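Local coordinates for protein starch synthase I (Hordeum vulgare, PDB 4HLN) that belongs to the plant starch synthases, enzymes of the glycosyltransferase type built from two Rossmann-like domains, at residues 128-133 and 264-269; 161-166 and 208-213. All coordinates share one frame; numbering follows the deposited sequence.

Interaction 1. Residues 128-133 and 264-269; sequences VFVTGE and CMFVVN
Val128 and Val130 pair in parallel with Phe266 and Val268, and their backbones bond Val267 at both its N and its O. Val128 N donates to Met265 O (2.7 Å), and Val128 O accepts from Val267 N (2.8 Å). One step on, Val130 N donates to Val267 O (2.9 Å). The strand axes differ in direction by 18°.

Val130 O is gripped twice by Asn269. Asn269 N donates to Val130 O at 3.0 Å, and Asn269 ND2 adds a second bond to Val130 O at 3.2 Å. The amide donor stands 45° above the carbonyl plane, while the oxygen lies close to the plane of the amide. CG of Asn269 sits beside its own backbone N (chi1 -70°), which turns the amide back to this oxygen. A water accepts from Gly132 N and donates to Asn269 O, carrying the pairing past the last direct bond.

Apolar contacts lie on both faces of the strand pair. On one, Val267 CB lies over a face of the Phe129 ring, 4.1 Å from its centroid, a CH-pi contact. On the other, Val128 and Phe266 run side by side, with Val128 CB 4.0 Å from Phe266 CD1.

Central parallel strands of a mixed sheet fit the alpha/beta core of a Rossmann-like domain. Strand 160-166 flanks 126-130, and strand 294-299 flanks 264-269. Helix 611-627 packs on Met265 and Val267, and Ala273 touches Val130 and Val268.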
loop_
_atom_site.group_PDB
_atom_site.type_symbol
_atom_site.label_atom_id
_atom_site.label_comp_id
_atom_site.label_asym_id
_atom_site.label_seq_id
_atom_site.Cartn_x
_atom_site.Cartn_y
_atom_site.Cartn_z
ATOM N N VAL A 128 -12.779 1.389 13.004
ATOM C CA VAL A 128 -11.675 1.713 13.889
ATOM C C VAL A 128 -10.361 1.264 13.265
ATOM O O VAL A 128 -10.059 0.071 13.219
ATOM C CB VAL A 128 -11.844 1.053 15.278
ATOM C CG1 VAL A 128 -10.738 1.491 16.207
ATOM C CG2 VAL A 128 -13.222 1.378 15.893
ATOM N N PHE A 129 -9.591 2.222 12.762
ATOM C CA PHE A 129 -8.242 1.928 12.279
ATOM C C PHE A 129 -7.284 1.811 13.437
ATOM O O PHE A 129 -7.279 2.657 14.319
ATOM C CB PHE A 129 -7.747 3.014 11.326
ATOM C CG PHE A 129 -8.412 2.980 9.991
ATOM C CD1 PHE A 129 -7.816 2.330 8.922
ATOM C CD2 PHE A 129 -9.665 3.561 9.814
ATOM C CE1 PHE A 129 -8.452 2.284 7.691
ATOM C CE2 PHE A 129 -10.305 3.521 8.589
ATOM C CZ PHE A 129 -9.696 2.883 7.521
ATOM N N VAL A 130 -6.473 0.758 13.439
ATOM C CA VAL A 130 -5.398 0.639 14.421
ATOM C C VAL A 130 -4.047 0.569 13.700
ATOM O O VAL A 130 -3.867 -0.198 12.745
ATOM C CB VAL A 130 -5.612 -0.564 15.359
ATOM C CG1 VAL A 130 -4.601 -0.542 16.521
ATOM C CG2 VAL A 130 -7.052 -0.564 15.889
ATOM N N THR A 131 -3.096 1.377 14.147
ATOM C CA THR A 131 -1.859 1.532 13.394
ATOM C C THR A 131 -0.704 2.005 14.260
ATOM O O THR A 131 -0.906 2.649 15.285
ATOM C CB THR A 131 -2.051 2.515 12.215
ATOM O OG1 THR A 131 -0.840 2.613 11.449
ATOM C CG2 THR A 131 -2.446 3.883 12.721
ATOM N N GLY A 132 0.510 1.663 13.844
ATOM C CA GLY A 132 1.708 2.078 14.547
ATOM C C GLY A 132 2.297 3.322 13.923
ATOM O O GLY A 132 3.197 3.927 14.484
ATOM N N GLU A 133 1.780 3.691 12.752
ATOM C CA GLU A 133 2.187 4.900 12.052
ATOM C C GLU A 133 1.729 6.140 12.784
ATOM O O GLU A 133 0.733 6.113 13.500
ATOM C CB GLU A 133 1.558 4.941 10.669
ATOM C CG GLU A 133 2.301 4.194 9.603
ATOM C CD GLU A 133 1.720 4.478 8.233
ATOM O OE1 GLU A 133 2.037 3.727 7.282
ATOM O OE2 GLU A 133 0.942 5.458 8.117
ATOM N N CYS A 264 -18.203 -2.713 15.443
ATOM C CA CYS A 264 -17.163 -2.019 14.711
ATOM C C CYS A 264 -16.441 -2.880 13.704
ATOM O O CYS A 264 -16.332 -4.101 13.855
ATOM C CB CYS A 264 -16.166 -1.421 15.688
ATOM S SG CYS A 264 -16.965 -0.154 16.663
ATOM N N MET A 265 -15.972 -2.233 12.653
ATOM C CA MET A 265 -14.986 -2.861 11.807
ATOM C C MET A 265 -13.623 -2.340 12.262
ATOM O O MET A 265 -13.338 -1.140 12.167
ATOM C CB MET A 265 -15.246 -2.585 10.319
ATOM C CG MET A 265 -14.159 -3.192 9.384
ATOM S SD MET A 265 -13.857 -4.990 9.509
ATOM C CE MET A 265 -15.384 -5.619 8.816
ATOM N N PHE A 266 -12.813 -3.238 12.820
ATOM C CA PHE A 266 -11.435 -2.901 13.140
ATOM C C PHE A 266 -10.575 -3.162 11.922
ATOM O O PHE A 266 -10.553 -4.273 11.414
ATOM C CB PHE A 266 -10.921 -3.751 14.282
ATOM C CG PHE A 266 -11.551 -3.445 15.591
ATOM C CD1 PHE A 266 -10.910 -2.630 16.502
ATOM C CD2 PHE A 266 -12.782 -3.981 15.924
ATOM C CE1 PHE A 266 -11.492 -2.348 17.731
ATOM C CE2 PHE A 266 -13.362 -3.711 17.143
ATOM C CZ PHE A 266 -12.718 -2.892 18.051
ATOM N N VAL A 267 -9.887 -2.128 11.451
ATOM C CA VAL A 267 -8.900 -2.273 10.388
ATOM C C VAL A 267 -7.506 -2.185 10.996
ATOM O O VAL A 267 -7.016 -1.101 11.317
ATOM C CB VAL A 267 -9.034 -1.176 9.342
ATOM C CG1 VAL A 267 -7.996 -1.363 8.266
ATOM C CG2 VAL A 267 -10.402 -1.209 8.749
ATOM N N VAL A 268 -6.870 -3.334 11.170
ATOM C CA VAL A 268 -5.566 -3.359 11.810
ATOM C C VAL A 268 -4.394 -3.443 10.820
ATOM O O VAL A 268 -4.354 -4.285 9.935
ATOM C CB VAL A 268 -5.536 -4.442 12.866
ATOM C CG1 VAL A 268 -6.834 -4.352 13.659
ATOM C CG2 VAL A 268 -5.415 -5.798 12.222
ATOM N N ASN A 269 -3.454 -2.523 10.969
ATOM C CA ASN A 269 -2.389 -2.371 9.993
ATOM C C ASN A 269 -1.112 -3.006 10.456
ATOM O O ASN A 269 -0.529 -2.585 11.466
ATOM C CB ASN A 269 -2.158 -0.898 9.683
ATOM C CG ASN A 269 -3.305 -0.303 8.906
ATOM O OD1 ASN A 269 -3.221 -0.126 7.695
ATOM N ND2 ASN A 269 -4.402 -0.024 9.596
HETATM O O HOH W 1 1.195 -0.444 11.958
#

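Interaction 2. Residues 161-166 and 208-213; sequences VMVVMP and VDWVFV
Met165 and Phe212 lie side by side, with the methyl group of the methionine near the ring. The bend at chi3 (-56°) brings Met165 CE toward the phenylalanine. Met165 SD is 5.1 Å from the centroid of the Phe212 ring and meets it obliquely, a Met-aromatic contact. Met165 CE also sits at the edge of the Trp210 indole, in its plane, 3.9 Å from Trp210 CE3. Val163 and Trp210 point the same way, and Val163 CG2 touches CZ3 of the indole at 3.8 Å. Val208 CG1 covers part of one indole face near the rim.

On the opposite face of the strand pair, which also holds Asp209, Val164 CG1 meets Val213 CG2 at 3.6 Å, and Met162 CG meets Val211 CG2 at 3.8 Å.

Five backbone hydrogen bonds hold these side chains in register. Two of them are Val163 N to Asp209 O (2.8 Å) and Val213 N to Met165 O (2.7 Å).

Further out, His202 and Tyr260 bond the Asp209 carboxylate, and Arg205 O takes Trp210 NE1. Helix 150-156 packs on Val161, Val163 and Val208. Helix 235-252 packs on Met162, Val164 and Val213 from the other side. Parallel strands with helices on both faces fit a Rossmann-like alpha/beta domain, though these two are joined by an antiparallel hairpin and not by a helix.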
loop_
_atom_site.group_PDB
_atom_site.type_symbol
_atom_site.label_atom_id
_atom_site.label_comp_id
_atom_site.label_asym_id
_atom_site.label_seq_id
_atom_site.Cartn_x
_atom_site.Cartn_y
_atom_site.Cartn_z
ATOM N N VAL A 161 -15.539 7.238 11.894
ATOM C CA VAL A 161 -14.201 6.684 11.679
ATOM C C VAL A 161 -13.234 7.076 12.787
ATOM O O VAL A 161 -13.031 8.262 13.070
ATOM C CB VAL A 161 -13.608 7.110 10.293
ATOM C CG1 VAL A 161 -12.187 6.558 10.106
ATOM C CG2 VAL A 161 -14.519 6.672 9.150
ATOM N N MET A 162 -12.642 6.066 13.413
ATOM C CA MET A 162 -11.643 6.301 14.445
ATOM C C MET A 162 -10.277 5.812 13.973
ATOM O O MET A 162 -10.185 4.795 13.294
ATOM C CB MET A 162 -12.049 5.600 15.745
ATOM C CG MET A 162 -11.016 5.725 16.874
ATOM S SD MET A 162 -11.480 4.950 18.456
ATOM C CE MET A 162 -13.041 5.753 18.778
ATOM N N VAL A 163 -9.219 6.544 14.304
ATOM C CA VAL A 163 -7.877 5.998 14.119
ATOM C C VAL A 163 -7.112 6.041 15.414
ATOM O O VAL A 163 -6.938 7.113 15.998
ATOM C CB VAL A 163 -7.047 6.771 13.114
ATOM C CG1 VAL A 163 -5.684 6.088 12.973
ATOM C CG2 VAL A 163 -7.761 6.860 11.790
ATOM N N VAL A 164 -6.638 4.874 15.839
ATOM C CA VAL A 164 -5.902 4.726 17.096
ATOM C C VAL A 164 -4.419 4.496 16.814
ATOM O O VAL A 164 -4.064 3.626 16.025
ATOM C CB VAL A 164 -6.447 3.546 17.910
ATOM C CG1 VAL A 164 -5.746 3.437 19.266
ATOM C CG2 VAL A 164 -7.921 3.698 18.088
ATOM N N MET A 165 -3.578 5.286 17.475
ATOM C CA MET A 165 -2.137 5.358 17.229
ATOM C C MET A 165 -1.421 5.644 18.520
ATOM O O MET A 165 -2.010 6.148 19.469
ATOM C CB MET A 165 -1.799 6.562 16.367
ATOM C CG MET A 165 -2.003 6.415 14.914
ATOM S SD MET A 165 -2.275 8.096 14.353
ATOM C CE MET A 165 -3.664 8.490 15.423
ATOM N N PRO A 166 -0.120 5.378 18.542
ATOM C CA PRO A 166 0.650 5.813 19.703
ATOM C C PRO A 166 0.850 7.313 19.652
ATOM O O PRO A 166 0.921 7.908 18.582
ATOM C CB PRO A 166 1.985 5.092 19.524
ATOM C CG PRO A 166 1.665 3.926 18.588
ATOM C CD PRO A 166 0.652 4.485 17.660
ATOM N N VAL A 208 -12.626 12.766 11.323
ATOM C CA VAL A 208 -12.003 11.579 11.844
ATOM C C VAL A 208 -11.608 11.803 13.284
ATOM O O VAL A 208 -11.069 12.848 13.650
ATOM C CB VAL A 208 -10.787 11.150 10.997
ATOM C CG1 VAL A 208 -9.887 10.174 11.787
ATOM C CG2 VAL A 208 -11.265 10.538 9.689
ATOM N N ASP A 209 -11.932 10.808 14.094
ATOM C CA ASP A 209 -11.520 10.732 15.474
ATOM C C ASP A 209 -10.123 10.159 15.578
ATOM O O ASP A 209 -9.919 8.944 15.463
ATOM C CB ASP A 209 -12.496 9.850 16.233
ATOM C CG ASP A 209 -13.764 10.573 16.555
ATOM O OD1 ASP A 209 -13.629 11.684 17.106
ATOM O OD2 ASP A 209 -14.865 10.066 16.227
ATOM N N TRP A 210 -9.164 11.051 15.778
ATOM C CA TRP A 210 -7.777 10.671 15.950
ATOM C C TRP A 210 -7.557 10.450 17.414
ATOM O O TRP A 210 -7.592 11.400 18.202
ATOM C CB TRP A 210 -6.887 11.807 15.475
ATOM C CG TRP A 210 -7.172 12.142 14.076
ATOM C CD1 TRP A 210 -7.982 13.136 13.615
ATOM C CD2 TRP A 210 -6.682 11.449 12.931
ATOM N NE1 TRP A 210 -8.019 13.113 12.242
ATOM C CE2 TRP A 210 -7.233 12.082 11.796
ATOM C CE3 TRP A 210 -5.831 10.348 12.754
ATOM C CZ2 TRP A 210 -6.951 11.660 10.494
ATOM C CZ3 TRP A 210 -5.555 9.924 11.464
ATOM C CH2 TRP A 210 -6.109 10.583 10.347
ATOM N N VAL A 211 -7.352 9.193 17.776
ATOM C CA VAL A 211 -7.166 8.809 19.166
ATOM C C VAL A 211 -5.730 8.365 19.401
ATOM O O VAL A 211 -5.209 7.502 18.696
ATOM C CB VAL A 211 -8.093 7.654 19.546
ATOM C CG1 VAL A 211 -7.764 7.139 20.950
ATOM C CG2 VAL A 211 -9.535 8.089 19.435
ATOM N N PHE A 212 -5.103 8.949 20.411
ATOM C CA PHE A 212 -3.698 8.711 20.682
ATOM C C PHE A 212 -3.518 8.013 21.988
ATOM O O PHE A 212 -4.060 8.435 23.007
ATOM C CB PHE A 212 -2.960 10.027 20.719
ATOM C CG PHE A 212 -2.990 10.723 19.434
ATOM C CD1 PHE A 212 -2.107 10.357 18.422
ATOM C CD2 PHE A 212 -3.926 11.717 19.197
ATOM C CE1 PHE A 212 -2.137 11.004 17.193
ATOM C CE2 PHE A 212 -3.966 12.370 17.970
ATOM C CZ PHE A 212 -3.076 12.012 16.964
ATOM N N VAL A 213 -2.748 6.937 21.947
ATOM C CA VAL A 213 -2.499 6.134 23.127
ATOM C C VAL A 213 -1.188 6.590 23.745
ATOM O O VAL A 213 -0.151 6.578 23.084
ATOM C CB VAL A 213 -2.472 4.656 22.767
ATOM C CG1 VAL A 213 -2.174 3.800 23.993
ATOM C CG2 VAL A 213 -3.813 4.279 22.172
#

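From the N terminus, strand 126-130 comes first, followed by helix 150-156 and strand 160-166. The chain then runs out through the antiparallel strands 181-190 and 195-205. It returns on strand 208-214, where interaction 2 closes its loop. Helix 235-252 leads on to strand 264-269, and there interaction 1 closes the wider loop. Interaction 2 is therefore nested inside interaction 1. The two share one sheet, in the order 208-214, 160-166, 126-130, 264-269. Probable hydrogen bonds of Phe129 N with Met162 O and of Phe129 O with Val164 N join the inner strands. Together the contacts join four parallel strands, from 208-214, which borders the antiparallel strands, to 264-269.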